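Local coordinates for protein transaminase (Bacillus megaterium, PDB 5G0A) that probably transfers amino groups between amines or amino acids and carbonyl compounds with S selectivity, using pyridoxal-5'-phosphate as cofactor, at residues Q254-T259 against Y287-D292; N210-L213 against T219-M222; P35-S38 against L44-P47; G41-L44 against T50-L53. One frame throughout, in Å; residues are numbered along the deposited sequence.

In the fold
Two pairs of contacts lie on opposite sides of the chain's centre, the centres of interactions 1 and 3 about 43 Å apart. Interactions 1 and 2 adjoin through Gln254, whose amide bonds the 210-213 loop, and through Met258 against Arg220. Both rely on an arginine reaching from a helix to a loop carboxylate, but interaction 1 is buried beside the seven-stranded sheet of the cofactor-binding domain, whereas interaction 2 is at the surface. Interactions 3 and 4 share Leu44 and lie either side of strand 43-45; both are partly buried and paired through backbone bonds, to which 35-38 against 44-47 adds apolar packing and 41-44 against 50-53 a cation-pi stack.

Interaction 1 of 4, residues Q254-T259 against Y287-D292; sequences QIRKMT and YGVQPD
Arg256 reaches out from its helix and spends its guanidinium on three acceptors, two of them in the 287-292 loop. Arg256 NH1 donates to the carbonyl oxygen of Gln290, with NH1 and O 2.9 Å apart and an N-H...O angle of 163°; the donor lies in the carbonyl plane, on a lone pair. Arg256 NH2 forms a salt bridge with Asp292 OD2 at 2.9 Å, meeting the oxygen on its syn side, while NH1 adds a weak bond to that same oxygen. The two flat groups stand nearly perpendicular, at 85°. Arg256 NH2 also donates back to Thr259 OG1 at 2.9 Å, one helical turn on. With CG anti to the backbone N (chi1 169°) and bends at chi2 and chi3, the Arg256 side chain passes Val289, with Arg256 CG 3.8 Å from Val289 CG1. A leucine in place of Arg256 would probably leave Asp292 OD2 without its cationic mate and the Gln290 carbonyl without this donor. Asp292 OD2 is additionally bonded by the backbone N of Trp266, which should further stabilise its charge. The contact thus ties helix 251-262 to the loop entering strand 293-296, with Trp266 of strand 265-269 packed against Arg256, Val289 and Pro291.

Interaction 2 of 4, residues N210-L213 against T219-M222; sequences NGEL and TRRM
Glu212 and Arg220 meet through a two-pronged salt bridge, and their paired charges carry the whole contact between the 210-213 loop and the 219-222 helical segment. The guanidinium approaches side-on, offering NE and NH2 rather than its two terminal nitrogens. Arg220 NE donates to Glu212 OE2 at 3.2 Å, in a nearly straight bond of 170° lying close to the guanidinium plane. Beside it, Arg220 NH2 reaches Glu212 OE1, also at 3.2 Å, with the oxygen tilted 16° from that plane. Each carboxylate oxygen uses its syn lone pair, and the two flat groups are nearly coplanar, so the pair of hydrogen bonds restrains rotation of the carboxylate against the guanidinium. Glu212 is stretched out to deliver its head: CG is anti to the backbone N (chi1 -174°) and the next torsion is extended as well. Arg220 begins in the same extended way but bends at chi3, turning the NE edge toward the loop.

The bridge spans the start of helix 214-226, where Leu213 occupies the N-cap position. It therefore links the residue just ahead of that cap to the second turn of the helix, at the protein surface.

Other polar interactions extend from both partners. Arg220 NH1, the nitrogen not used by Glu212, makes a salt bridge with Glu224 one turn farther along, so the arginine serves two carboxylates; Asp208 OD1 accepts from the backbone N of Glu212. In apolar packing, Met258 of helix 251-262 touches the side chain of Arg220.

Interaction 3 of 4, residues P35-S38 against L44-P47; sequences PIES and LIMP
Residues Glu37 and Ser38 both face Ile45 in a classic beta bulge, at the start of strand 38-40, outermost in its sheet within this chain, which pairs antiparallel with strand 43-45. Ile45 O is gripped twice: Glu37 N approaches at 2.8 Å, nearly in line with the carbonyl, and Ser38 N at 3.3 Å. In return Ile45 N donates to Ser38 O at 2.8 Å, completing the hydrogen-bonded Ser38-Ile45 pair. The tight, apolar side is built by Ile36, whose CD1 rests 3.9 Å from Leu44 CB and also touches Met46 CG, and by the rings of Pro35 and Pro47, crossing at about a right angle. Pro35 O is buried there among Met46 and Pro47 carbons, with no hydrogen-bond partner. Tyr89 of the third subunit packs on Ile36 and Leu44, Tyr82 of that subunit bonds Ile36 O, and Trp10 of helix 10-20 covers Pro35 and Pro47. The other side is looser and wetter. There Glu37 runs alongside Ile45, bends at chi2 (-84°) and turns its carboxylate back over the bulge. A water donates to both Glu37 OE1 and Met46 O, spanning the two segments, while Ser38 OG donates to Glu37 OE1 at 2.7 Å, from above the carboxylate plane.

Interaction 4 of 4, residues G41-L44 against T50-L53; sequences GDYL and TRLL
A beta hairpin of strands 43-45 and 51-54 brings Tyr43 opposite Leu53 and Leu44 opposite Leu52, within the small four-stranded sheet that also holds strands 38-40 and 431-432. Leu44 and Leu52 form the antiparallel hydrogen-bonded pair: Leu44 N donates to Leu52 O, and Leu52 N to Leu44 O, each at 2.9 Å. Tyr43 and Leu53 are the non-hydrogen-bonded pair, and here side chains do the work. The tyrosine ring is sandwiched. Over one face the guanidinium of Arg51 lies flat in a cation-pi stack, its CZ 4.0 Å from the centroid of the Tyr43 ring and the two planes only 16° apart; NH1 sits above the ring centre. Against the opposite face comes Leu53, whose CD1 makes a CH-pi contact 4.1 Å from the centroid of the Tyr43 ring, while its CB meets Tyr43 CE2 at 3.6 Å. Leu53 CG lies anti to the backbone N (chi1 174°), and from there CD1 lies over this second face, offset toward the rim, and also touches Asp42 CB. Beyond the hairpin, Tyr43 OH hydrogen-bonds Asp453 and Lys456 of helix 451-468, and Arg51 NH2 forms a salt bridge with Glu40. Replacing Tyr43 by an alanine would probably leave the Arg51 guanidinium without the surface it lies on, take away the ring face that Leu53 CD1 packs on and break the hydroxyl link to Asp453. With one face against a cation and the other against a methyl, the ring joins a charged, exposed side chain to buried apolar packing, and its hydroxyl ties the hairpin to the helix.

Interaction 1 of 4, residues Q254-T259 against Y287-D292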
ATOM      1  N   GLN B 254      25.630  17.719  -5.819  1.00 27.71           N
ATOM      2  CA  GLN B 254      24.343  18.225  -6.307  1.00 29.59           C
ATOM      3  C   GLN B 254      23.142  17.673  -5.533  1.00 28.34           C
ATOM      4  O   GLN B 254      22.163  18.375  -5.329  1.00 28.06           O
ATOM      5  CB  GLN B 254      24.197  18.020  -7.808  1.00 29.57           C
ATOM      6  CG  GLN B 254      24.950  19.082  -8.597  1.00 35.61           C
ATOM      7  CD  GLN B 254      24.666  19.026 -10.093  1.00 36.82           C
ATOM      8  OE1 GLN B 254      23.647  18.504 -10.538  1.00 36.33           O
ATOM      9  NE2 GLN B 254      25.576  19.596 -10.875  1.00 41.73           N
ATOM     10  N   ILE B 255      23.232  16.423  -5.092  1.00 28.67           N
ATOM     11  CA  ILE B 255      22.176  15.856  -4.249  1.00 28.33           C
ATOM     12  C   ILE B 255      22.124  16.520  -2.879  1.00 28.14           C
ATOM     13  O   ILE B 255      21.037  16.782  -2.354  1.00 26.95           O
ATOM     14  CB  ILE B 255      22.309  14.315  -4.125  1.00 29.11           C
ATOM     15  CG1 ILE B 255      21.891  13.630  -5.439  1.00 28.86           C
ATOM     16  CG2 ILE B 255      21.526  13.779  -2.916  1.00 32.10           C
ATOM     17  CD1 ILE B 255      20.435  13.804  -5.884  1.00 30.38           C
ATOM     18  N   ARG B 256      23.291  16.813  -2.304  1.00 26.04           N
ATOM     19  CA  ARG B 256      23.333  17.472  -1.011  1.00 26.32           C
ATOM     20  C   ARG B 256      22.668  18.854  -1.102  1.00 26.84           C
ATOM     21  O   ARG B 256      21.856  19.223  -0.259  1.00 27.16           O
ATOM     22  CB  ARG B 256      24.780  17.573  -0.493  1.00 24.16           C
ATOM     23  CG  ARG B 256      24.943  18.479   0.718  1.00 25.94           C
ATOM     24  CD  ARG B 256      24.424  17.888   2.029  1.00 27.52           C
ATOM     25  NE  ARG B 256      22.955  17.834   2.105  1.00 27.43           N
ATOM     26  CZ  ARG B 256      22.268  17.379   3.154  1.00 26.75           C
ATOM     27  NH1 ARG B 256      22.881  16.944   4.249  1.00 25.02           N
ATOM     28  NH2 ARG B 256      20.938  17.374   3.112  1.00 24.62           N
ATOM     29  N   LYS B 257      23.046  19.597  -2.141  1.00 29.08           N
ATOM     30  CA  LYS B 257      22.478  20.915  -2.415  1.00 28.72           C
ATOM     31  C   LYS B 257      20.967  20.850  -2.671  1.00 28.85           C
ATOM     32  O   LYS B 257      20.214  21.605  -2.069  1.00 27.02           O
ATOM     33  CB  LYS B 257      23.216  21.553  -3.604  1.00 31.48           C
ATOM     34  CG  LYS B 257      22.720  22.943  -3.982  1.00 35.90           C
ATOM     35  CD  LYS B 257      23.776  23.664  -4.825  1.00 40.74           C
ATOM     36  CE  LYS B 257      23.232  24.947  -5.449  1.00 46.03           C
ATOM     37  NZ  LYS B 257      22.283  24.685  -6.572  1.00 52.09           N
ATOM     38  N   MET B 258      20.536  19.930  -3.528  1.00 27.29           N
ATOM     39  CA  MET B 258      19.110  19.776  -3.869  1.00 28.09           C
ATOM     40  C   MET B 258      18.259  19.415  -2.642  1.00 28.64           C
ATOM     41  O   MET B 258      17.198  20.005  -2.413  1.00 28.67           O
ATOM     42  CB  MET B 258      18.922  18.738  -5.000  1.00 28.48           C
ATOM     43  CG  MET B 258      17.454  18.405  -5.336  1.00 30.89           C
ATOM     44  SD  MET B 258      17.208  16.725  -5.981  1.00 33.72           S
ATOM     45  CE  MET B 258      17.256  15.724  -4.482  1.00 32.55           C
ATOM     46  N   THR B 259      18.734  18.468  -1.826  1.00 26.72           N
ATOM     47  CA  THR B 259      18.013  18.136  -0.598  1.00 25.56           C
ATOM     48  C   THR B 259      17.898  19.313   0.396  1.00 26.06           C
ATOM     49  O   THR B 259      16.835  19.572   0.948  1.00 25.74           O
ATOM     50  CB  THR B 259      18.588  16.864   0.089  1.00 26.76           C
ATOM     51  OG1 THR B 259      19.995  17.027   0.352  1.00 26.94           O
ATOM     52  CG2 THR B 259      18.372  15.637  -0.792  1.00 26.43           C
ATOM     53  N   TYR B 287      33.571  13.758  -1.388  1.00 30.39           N
ATOM     54  CA  TYR B 287      32.735  14.762  -2.081  1.00 30.30           C
ATOM     55  C   TYR B 287      32.552  16.113  -1.384  1.00 30.06           C
ATOM     56  O   TYR B 287      31.784  16.960  -1.858  1.00 31.66           O
ATOM     57  CB  TYR B 287      31.372  14.127  -2.472  1.00 28.91           C
ATOM     58  CG  TYR B 287      31.586  12.908  -3.322  1.00 31.67           C
ATOM     59  CD1 TYR B 287      31.887  13.040  -4.680  1.00 35.45           C
ATOM     60  CD2 TYR B 287      31.598  11.618  -2.757  1.00 30.77           C
ATOM     61  CE1 TYR B 287      32.145  11.934  -5.463  1.00 35.11           C
ATOM     62  CE2 TYR B 287      31.858  10.511  -3.536  1.00 32.71           C
ATOM     63  CZ  TYR B 287      32.129  10.682  -4.883  1.00 34.27           C
ATOM     64  OH  TYR B 287      32.391   9.603  -5.664  1.00 36.88           O
ATOM     65  N   GLY B 288      33.232  16.322  -0.266  1.00 29.16           N
ATOM     66  CA  GLY B 288      33.225  17.641   0.397  1.00 31.66           C
ATOM     67  C   GLY B 288      31.906  18.037   1.047  1.00 33.76           C
ATOM     68  O   GLY B 288      31.627  19.227   1.233  1.00 34.28           O
ATOM     69  N   VAL B 289      31.092  17.032   1.400  1.00 30.55           N
ATOM     70  CA  VAL B 289      29.770  17.269   1.957  1.00 31.05           C
ATOM     71  C   VAL B 289      29.526  16.426   3.202  1.00 30.54           C
ATOM     72  O   VAL B 289      30.347  15.588   3.580  1.00 29.68           O
ATOM     73  CB  VAL B 289      28.632  17.025   0.926  1.00 32.78           C
ATOM     74  CG1 VAL B 289      28.620  18.116  -0.133  1.00 36.06           C
ATOM     75  CG2 VAL B 289      28.738  15.637   0.283  1.00 35.45           C
ATOM     76  N   GLN B 290      28.409  16.690   3.864  1.00 28.57           N
ATOM     77  CA  GLN B 290      28.060  15.973   5.078  1.00 27.89           C
ATOM     78  C   GLN B 290      26.581  15.601   4.955  1.00 27.88           C
ATOM     79  O   GLN B 290      25.751  16.447   4.582  1.00 27.97           O
ATOM     80  CB  GLN B 290      28.335  16.827   6.322  1.00 29.78           C
ATOM     81  CG  GLN B 290      29.844  16.984   6.592  1.00 30.18           C
ATOM     82  CD  GLN B 290      30.203  17.846   7.797  1.00 30.90           C
ATOM     83  OE1 GLN B 290      29.469  17.927   8.776  1.00 30.73           O
ATOM     84  NE2 GLN B 290      31.377  18.486   7.728  1.00 33.41           N
ATOM     85  N   PRO B 291      26.251  14.337   5.239  1.00 26.29           N
ATOM     86  CA  PRO B 291      24.862  13.884   5.182  1.00 24.97           C
ATOM     87  C   PRO B 291      24.101  14.187   6.472  1.00 25.11           C
ATOM     88  O   PRO B 291      24.674  14.727   7.435  1.00 25.21           O
ATOM     89  CB  PRO B 291      25.017  12.358   5.010  1.00 26.22           C
ATOM     90  CG  PRO B 291      26.261  12.058   5.828  1.00 27.27           C
ATOM     91  CD  PRO B 291      27.182  13.237   5.600  1.00 26.77           C
ATOM     92  N   ASP B 292      22.806  13.832   6.498  1.00 22.41           N
ATOM     93  CA  ASP B 292      21.996  13.956   7.705  1.00 23.68           C
ATOM     94  C   ASP B 292      22.009  12.664   8.521  1.00 21.54           C
ATOM     95  O   ASP B 292      21.866  12.678   9.743  1.00 23.22           O
ATOM     96  CB  ASP B 292      20.545  14.291   7.318  1.00 23.23           C
ATOM     97  CG  ASP B 292      20.437  15.650   6.636  1.00 26.19           C
ATOM     98  OD1 ASP B 292      20.561  16.670   7.350  1.00 28.82           O
ATOM     99  OD2 ASP B 292      20.248  15.692   5.413  1.00 24.53           O
TER

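Interaction 2 of 4, residues N210-L213 against T219-M222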
ATOM      1  N   ASN B 210      21.757  25.191 -17.013  1.00 73.22           N
ATOM      2  CA  ASN B 210      22.069  25.693 -15.670  1.00 70.45           C
ATOM      3  C   ASN B 210      23.185  24.916 -14.943  1.00 65.08           C
ATOM      4  O   ASN B 210      23.648  25.341 -13.880  1.00 65.81           O
ATOM      5  CB  ASN B 210      20.798  25.747 -14.808  1.00 72.84           C
ATOM      6  CG  ASN B 210      19.819  26.831 -15.253  1.00 76.61           C
ATOM      7  OD1 ASN B 210      20.122  27.660 -16.114  1.00 75.71           O
ATOM      8  ND2 ASN B 210      18.632  26.829 -14.650  1.00 76.08           N
ATOM      9  N   GLY B 211      23.608  23.786 -15.513  1.00 58.88           N
ATOM     10  CA  GLY B 211      24.714  22.990 -14.962  1.00 54.59           C
ATOM     11  C   GLY B 211      24.280  21.837 -14.065  1.00 51.89           C
ATOM     12  O   GLY B 211      25.113  21.066 -13.577  1.00 54.13           O
ATOM     13  N   GLU B 212      22.972  21.718 -13.855  1.00 51.48           N
ATOM     14  CA  GLU B 212      22.386  20.638 -13.060  1.00 48.50           C
ATOM     15  C   GLU B 212      22.433  19.330 -13.855  1.00 46.40           C
ATOM     16  O   GLU B 212      22.009  19.280 -15.011  1.00 43.63           O
ATOM     17  CB  GLU B 212      20.943  21.001 -12.702  1.00 52.56           C
ATOM     18  CG  GLU B 212      20.235  20.041 -11.754  1.00 53.55           C
ATOM     19  CD  GLU B 212      18.790  20.425 -11.496  1.00 56.74           C
ATOM     20  OE1 GLU B 212      18.133  21.006 -12.393  1.00 61.69           O
ATOM     21  OE2 GLU B 212      18.291  20.133 -10.392  1.00 54.03           O
ATOM     22  N   LEU B 213      22.983  18.275 -13.249  1.00 41.80           N
ATOM     23  CA  LEU B 213      22.961  16.961 -13.880  1.00 39.21           C
ATOM     24  C   LEU B 213      21.509  16.592 -14.149  1.00 37.93           C
ATOM     25  O   LEU B 213      20.626  16.860 -13.326  1.00 36.49           O
ATOM     26  CB  LEU B 213      23.640  15.909 -12.992  1.00 38.73           C
ATOM     27  CG  LEU B 213      25.167  15.941 -12.889  1.00 38.39           C
ATOM     28  CD1 LEU B 213      25.647  14.995 -11.791  1.00 37.85           C
ATOM     29  CD2 LEU B 213      25.822  15.563 -14.207  1.00 39.31           C
ATOM     30  N   THR B 219      15.215  13.996 -10.565  1.00 29.68           N
ATOM     31  CA  THR B 219      14.967  13.666  -9.150  1.00 29.30           C
ATOM     32  C   THR B 219      14.214  14.816  -8.464  1.00 27.75           C
ATOM     33  O   THR B 219      13.227  14.612  -7.758  1.00 27.64           O
ATOM     34  CB  THR B 219      16.288  13.371  -8.389  1.00 27.81           C
ATOM     35  OG1 THR B 219      17.019  12.344  -9.066  1.00 28.19           O
ATOM     36  CG2 THR B 219      16.018  12.919  -6.948  1.00 27.76           C
ATOM     37  N   ARG B 220      14.672  16.038  -8.695  1.00 29.46           N
ATOM     38  CA  ARG B 220      14.036  17.209  -8.083  1.00 28.15           C
ATOM     39  C   ARG B 220      12.591  17.349  -8.583  1.00 27.87           C
ATOM     40  O   ARG B 220      11.698  17.619  -7.800  1.00 27.93           O
ATOM     41  CB  ARG B 220      14.831  18.467  -8.431  1.00 29.91           C
ATOM     42  CG  ARG B 220      14.225  19.756  -7.888  1.00 31.87           C
ATOM     43  CD  ARG B 220      14.976  20.992  -8.375  1.00 35.60           C
ATOM     44  NE  ARG B 220      15.303  20.962  -9.801  1.00 38.80           N
ATOM     45  CZ  ARG B 220      14.499  21.356 -10.792  1.00 43.78           C
ATOM     46  NH1 ARG B 220      13.274  21.809 -10.547  1.00 43.04           N
ATOM     47  NH2 ARG B 220      14.925  21.279 -12.048  1.00 44.91           N
ATOM     48  N   ARG B 221      12.392  17.158  -9.886  1.00 28.97           N
ATOM     49  CA  ARG B 221      11.050  17.218 -10.495  1.00 31.03           C
ATOM     50  C   ARG B 221      10.087  16.224  -9.857  1.00 29.11           C
ATOM     51  O   ARG B 221       8.922  16.544  -9.617  1.00 29.79           O
ATOM     52  CB  ARG B 221      11.132  16.973 -12.009  1.00 33.27           C
ATOM     53  CG  ARG B 221      11.655  18.140 -12.825  1.00 40.06           C
ATOM     54  CD  ARG B 221      10.506  18.978 -13.385  1.00 41.11           C
ATOM     55  NE  ARG B 221       9.767  18.289 -14.446  1.00 45.73           N
ATOM     56  CZ  ARG B 221       9.734  18.645 -15.736  1.00 47.91           C
ATOM     57  NH1 ARG B 221      10.408  19.700 -16.184  1.00 44.45           N
ATOM     58  NH2 ARG B 221       9.005  17.935 -16.587  1.00 47.28           N
ATOM     59  N   MET B 222      10.579  15.005  -9.597  1.00 27.93           N
ATOM     60  CA  MET B 222       9.765  13.977  -8.970  1.00 28.43           C
ATOM     61  C   MET B 222       9.377  14.396  -7.565  1.00 26.79           C
ATOM     62  O   MET B 222       8.241  14.234  -7.154  1.00 27.53           O
ATOM     63  CB  MET B 222      10.521  12.640  -8.912  1.00 29.60           C
ATOM     64  CG  MET B 222      10.659  11.920 -10.243  1.00 32.98           C
ATOM     65  SD  MET B 222      11.804  10.525 -10.048  1.00 39.81           S
ATOM     66  CE  MET B 222      11.060   9.775  -8.626  1.00 34.31           C
TER

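Interaction 3 of 4, residues P35-S38 against L44-P47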
ATOM      1  N   PRO B  35      33.304 -26.075   1.052  1.00 30.42           N
ATOM      2  CA  PRO B  35      33.674 -25.931   2.456  1.00 28.34           C
ATOM      3  C   PRO B  35      34.915 -25.071   2.685  1.00 26.55           C
ATOM      4  O   PRO B  35      35.933 -25.199   1.992  1.00 27.99           O
ATOM      5  CB  PRO B  35      33.882 -27.374   2.920  1.00 30.02           C
ATOM      6  CG  PRO B  35      34.287 -28.111   1.688  1.00 32.22           C
ATOM      7  CD  PRO B  35      33.524 -27.455   0.559  1.00 30.17           C
ATOM      8  N   ILE B  36      34.797 -24.161   3.642  1.00 25.90           N
ATOM      9  CA  ILE B  36      35.925 -23.361   4.101  1.00 24.96           C
ATOM     10  C   ILE B  36      36.186 -23.669   5.567  1.00 26.73           C
ATOM     11  O   ILE B  36      35.332 -23.420   6.432  1.00 26.38           O
ATOM     12  CB  ILE B  36      35.671 -21.851   3.889  1.00 25.16           C
ATOM     13  CG1 ILE B  36      35.380 -21.565   2.406  1.00 25.95           C
ATOM     14  CG2 ILE B  36      36.834 -21.023   4.440  1.00 26.38           C
ATOM     15  CD1 ILE B  36      36.527 -21.933   1.448  1.00 24.08           C
ATOM     16  N   GLU B  37      37.364 -24.236   5.843  1.00 26.39           N
ATOM     17  CA  GLU B  37      37.739 -24.653   7.211  1.00 26.72           C
ATOM     18  C   GLU B  37      38.260 -23.523   8.098  1.00 25.85           C
ATOM     19  O   GLU B  37      38.082 -23.548   9.314  1.00 26.89           O
ATOM     20  CB  GLU B  37      38.762 -25.822   7.140  1.00 27.42           C
ATOM     21  CG  GLU B  37      39.272 -26.344   8.499  1.00 29.79           C
ATOM     22  CD  GLU B  37      40.433 -25.544   9.069  1.00 30.18           C
ATOM     23  OE1 GLU B  37      41.254 -25.005   8.302  1.00 31.16           O
ATOM     24  OE2 GLU B  37      40.545 -25.446  10.321  1.00 31.09           O
ATOM     25  N   SER B  38      38.936 -22.550   7.506  1.00 25.09           N
ATOM     26  CA  SER B  38      39.501 -21.438   8.266  1.00 25.70           C
ATOM     27  C   SER B  38      39.855 -20.334   7.294  1.00 26.55           C
ATOM     28  O   SER B  38      39.808 -20.529   6.073  1.00 27.81           O
ATOM     29  CB  SER B  38      40.720 -21.866   9.126  1.00 27.47           C
ATOM     30  OG  SER B  38      41.771 -22.359   8.299  1.00 27.64           O
ATOM     31  N   LEU B  44      41.163 -17.821   2.094  1.00 27.46           N
ATOM     32  CA  LEU B  44      40.266 -18.861   2.587  1.00 28.34           C
ATOM     33  C   LEU B  44      41.009 -20.195   2.481  1.00 29.67           C
ATOM     34  O   LEU B  44      41.704 -20.444   1.497  1.00 30.41           O
ATOM     35  CB  LEU B  44      39.000 -18.929   1.727  1.00 28.17           C
ATOM     36  CG  LEU B  44      38.394 -17.557   1.351  1.00 27.95           C
ATOM     37  CD1 LEU B  44      37.157 -17.742   0.476  1.00 28.06           C
ATOM     38  CD2 LEU B  44      38.101 -16.677   2.573  1.00 28.04           C
ATOM     39  N   ILE B  45      40.840 -21.043   3.488  1.00 27.81           N
ATOM     40  CA  ILE B  45      41.545 -22.322   3.528  1.00 28.41           C
ATOM     41  C   ILE B  45      40.479 -23.408   3.540  1.00 28.23           C
ATOM     42  O   ILE B  45      39.616 -23.434   4.402  1.00 25.70           O
ATOM     43  CB  ILE B  45      42.499 -22.433   4.745  1.00 30.22           C
ATOM     44  CG1 ILE B  45      43.621 -21.384   4.675  1.00 32.27           C
ATOM     45  CG2 ILE B  45      43.143 -23.822   4.822  1.00 32.18           C
ATOM     46  CD1 ILE B  45      43.329 -20.080   5.376  1.00 34.77           C
ATOM     47  N   MET B  46      40.557 -24.315   2.573  1.00 27.68           N
ATOM     48  CA  MET B  46      39.655 -25.456   2.525  1.00 27.17           C
ATOM     49  C   MET B  46      40.123 -26.603   3.434  1.00 28.45           C
ATOM     50  O   MET B  46      41.245 -26.569   3.946  1.00 29.99           O
ATOM     51  CB  MET B  46      39.495 -25.922   1.076  1.00 29.08           C
ATOM     52  CG  MET B  46      38.974 -24.820   0.164  1.00 31.86           C
ATOM     53  SD  MET B  46      38.614 -25.409  -1.491  1.00 35.13           S
ATOM     54  CE  MET B  46      37.141 -26.399  -1.240  1.00 35.68           C
ATOM     55  N   PRO B  47      39.256 -27.608   3.668  1.00 29.73           N
ATOM     56  CA  PRO B  47      39.646 -28.664   4.610  1.00 29.45           C
ATOM     57  C   PRO B  47      40.909 -29.426   4.176  1.00 29.54           C
ATOM     58  O   PRO B  47      41.615 -29.931   5.018  1.00 29.77           O
ATOM     59  CB  PRO B  47      38.444 -29.611   4.600  1.00 29.73           C
ATOM     60  CG  PRO B  47      37.260 -28.752   4.218  1.00 30.71           C
ATOM     61  CD  PRO B  47      37.813 -27.673   3.314  1.00 31.04           C
TER
HETATM   62  O   HOH W   1      42.647 -26.773   6.566  1.00 32.45           O

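Interaction 4 of 4, residues G41-L44 against T50-L53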
ATOM      1  N   GLY B  41      44.006 -13.459   6.828  1.00 26.48           N
ATOM      2  CA  GLY B  41      44.367 -12.327   5.981  1.00 28.03           C
ATOM      3  C   GLY B  41      43.450 -12.217   4.775  1.00 28.56           C
ATOM      4  O   GLY B  41      42.256 -11.997   4.923  1.00 27.60           O
ATOM      5  N   ASP B  42      43.997 -12.412   3.577  1.00 27.97           N
ATOM      6  CA  ASP B  42      43.177 -12.401   2.360  1.00 26.87           C
ATOM      7  C   ASP B  42      42.861 -13.782   1.800  1.00 27.03           C
ATOM      8  O   ASP B  42      42.388 -13.923   0.674  1.00 27.39           O
ATOM      9  CB  ASP B  42      43.808 -11.485   1.301  1.00 27.65           C
ATOM     10  CG  ASP B  42      43.643 -10.045   1.652  1.00 29.69           C
ATOM     11  OD1 ASP B  42      42.504  -9.529   1.558  1.00 28.34           O
ATOM     12  OD2 ASP B  42      44.639  -9.430   2.075  1.00 31.21           O
ATOM     13  N   TYR B  43      43.080 -14.802   2.625  1.00 27.31           N
ATOM     14  CA  TYR B  43      42.947 -16.185   2.191  1.00 26.69           C
ATOM     15  C   TYR B  43      41.840 -16.994   2.886  1.00 26.75           C
ATOM     16  O   TYR B  43      41.611 -16.849   4.084  1.00 30.39           O
ATOM     17  CB  TYR B  43      44.303 -16.901   2.332  1.00 27.13           C
ATOM     18  CG  TYR B  43      45.254 -16.507   1.229  1.00 28.45           C
ATOM     19  CD1 TYR B  43      46.072 -15.381   1.345  1.00 29.00           C
ATOM     20  CD2 TYR B  43      45.317 -17.257   0.060  1.00 28.85           C
ATOM     21  CE1 TYR B  43      46.932 -15.017   0.316  1.00 29.87           C
ATOM     22  CE2 TYR B  43      46.173 -16.898  -0.970  1.00 30.51           C
ATOM     23  CZ  TYR B  43      46.979 -15.789  -0.833  1.00 30.95           C
ATOM     24  OH  TYR B  43      47.817 -15.445  -1.894  1.00 34.69           O
ATOM     25  N   LEU B  44      41.163 -17.821   2.094  1.00 27.46           N
ATOM     26  CA  LEU B  44      40.266 -18.861   2.587  1.00 28.34           C
ATOM     27  C   LEU B  44      41.009 -20.195   2.481  1.00 29.67           C
ATOM     28  O   LEU B  44      41.704 -20.444   1.497  1.00 30.41           O
ATOM     29  CB  LEU B  44      39.000 -18.929   1.727  1.00 28.17           C
ATOM     30  CG  LEU B  44      38.394 -17.557   1.351  1.00 27.95           C
ATOM     31  CD1 LEU B  44      37.157 -17.742   0.476  1.00 28.06           C
ATOM     32  CD2 LEU B  44      38.101 -16.677   2.573  1.00 28.04           C
ATOM     33  N   THR B  50      43.815 -26.432   0.653  1.00 36.49           N
ATOM     34  CA  THR B  50      43.785 -25.551  -0.542  1.00 36.42           C
ATOM     35  C   THR B  50      43.536 -24.098  -0.112  1.00 36.73           C
ATOM     36  O   THR B  50      42.643 -23.839   0.694  1.00 35.69           O
ATOM     37  CB  THR B  50      42.680 -25.988  -1.538  1.00 40.42           C
ATOM     38  OG1 THR B  50      42.940 -27.317  -2.005  1.00 42.14           O
ATOM     39  CG2 THR B  50      42.561 -25.041  -2.764  1.00 39.07           C
ATOM     40  N   ARG B  51      44.328 -23.168  -0.648  1.00 34.55           N
ATOM     41  CA  ARG B  51      44.251 -21.754  -0.276  1.00 35.78           C
ATOM     42  C   ARG B  51      43.704 -20.950  -1.437  1.00 32.93           C
ATOM     43  O   ARG B  51      44.106 -21.152  -2.582  1.00 33.77           O
ATOM     44  CB  ARG B  51      45.622 -21.203   0.108  1.00 37.54           C
ATOM     45  CG  ARG B  51      46.216 -21.751   1.401  1.00 40.13           C
ATOM     46  CD  ARG B  51      47.476 -20.971   1.702  1.00 41.19           C
ATOM     47  NE  ARG B  51      47.271 -19.994   2.768  1.00 43.93           N
ATOM     48  CZ  ARG B  51      47.741 -18.750   2.766  1.00 46.30           C
ATOM     49  NH1 ARG B  51      48.433 -18.277   1.730  1.00 43.68           N
ATOM     50  NH2 ARG B  51      47.496 -17.965   3.806  1.00 45.91           N
ATOM     51  N   LEU B  52      42.799 -20.025  -1.135  1.00 30.96           N
ATOM     52  CA  LEU B  52      42.115 -19.232  -2.162  1.00 32.52           C
ATOM     53  C   LEU B  52      42.293 -17.763  -1.816  1.00 32.31           C
ATOM     54  O   LEU B  52      41.954 -17.342  -0.705  1.00 31.69           O
ATOM     55  CB  LEU B  52      40.618 -19.583  -2.220  1.00 33.64           C
ATOM     56  CG  LEU B  52      40.240 -21.051  -2.487  1.00 35.95           C
ATOM     57  CD1 LEU B  52      38.754 -21.296  -2.260  1.00 37.81           C
ATOM     58  CD2 LEU B  52      40.660 -21.500  -3.890  1.00 35.49           C
ATOM     59  N   LEU B  53      42.868 -16.985  -2.733  1.00 29.09           N
ATOM     60  CA  LEU B  53      43.038 -15.561  -2.492  1.00 27.75           C
ATOM     61  C   LEU B  53      41.718 -14.862  -2.844  1.00 26.53           C
ATOM     62  O   LEU B  53      41.224 -14.958  -3.969  1.00 28.07           O
ATOM     63  CB  LEU B  53      44.197 -14.999  -3.353  1.00 28.27           C
ATOM     64  CG  LEU B  53      44.398 -13.484  -3.312  1.00 29.53           C
ATOM     65  CD1 LEU B  53      44.671 -12.961  -1.901  1.00 28.55           C
ATOM     66  CD2 LEU B  53      45.529 -13.088  -4.275  1.00 30.40           C
TER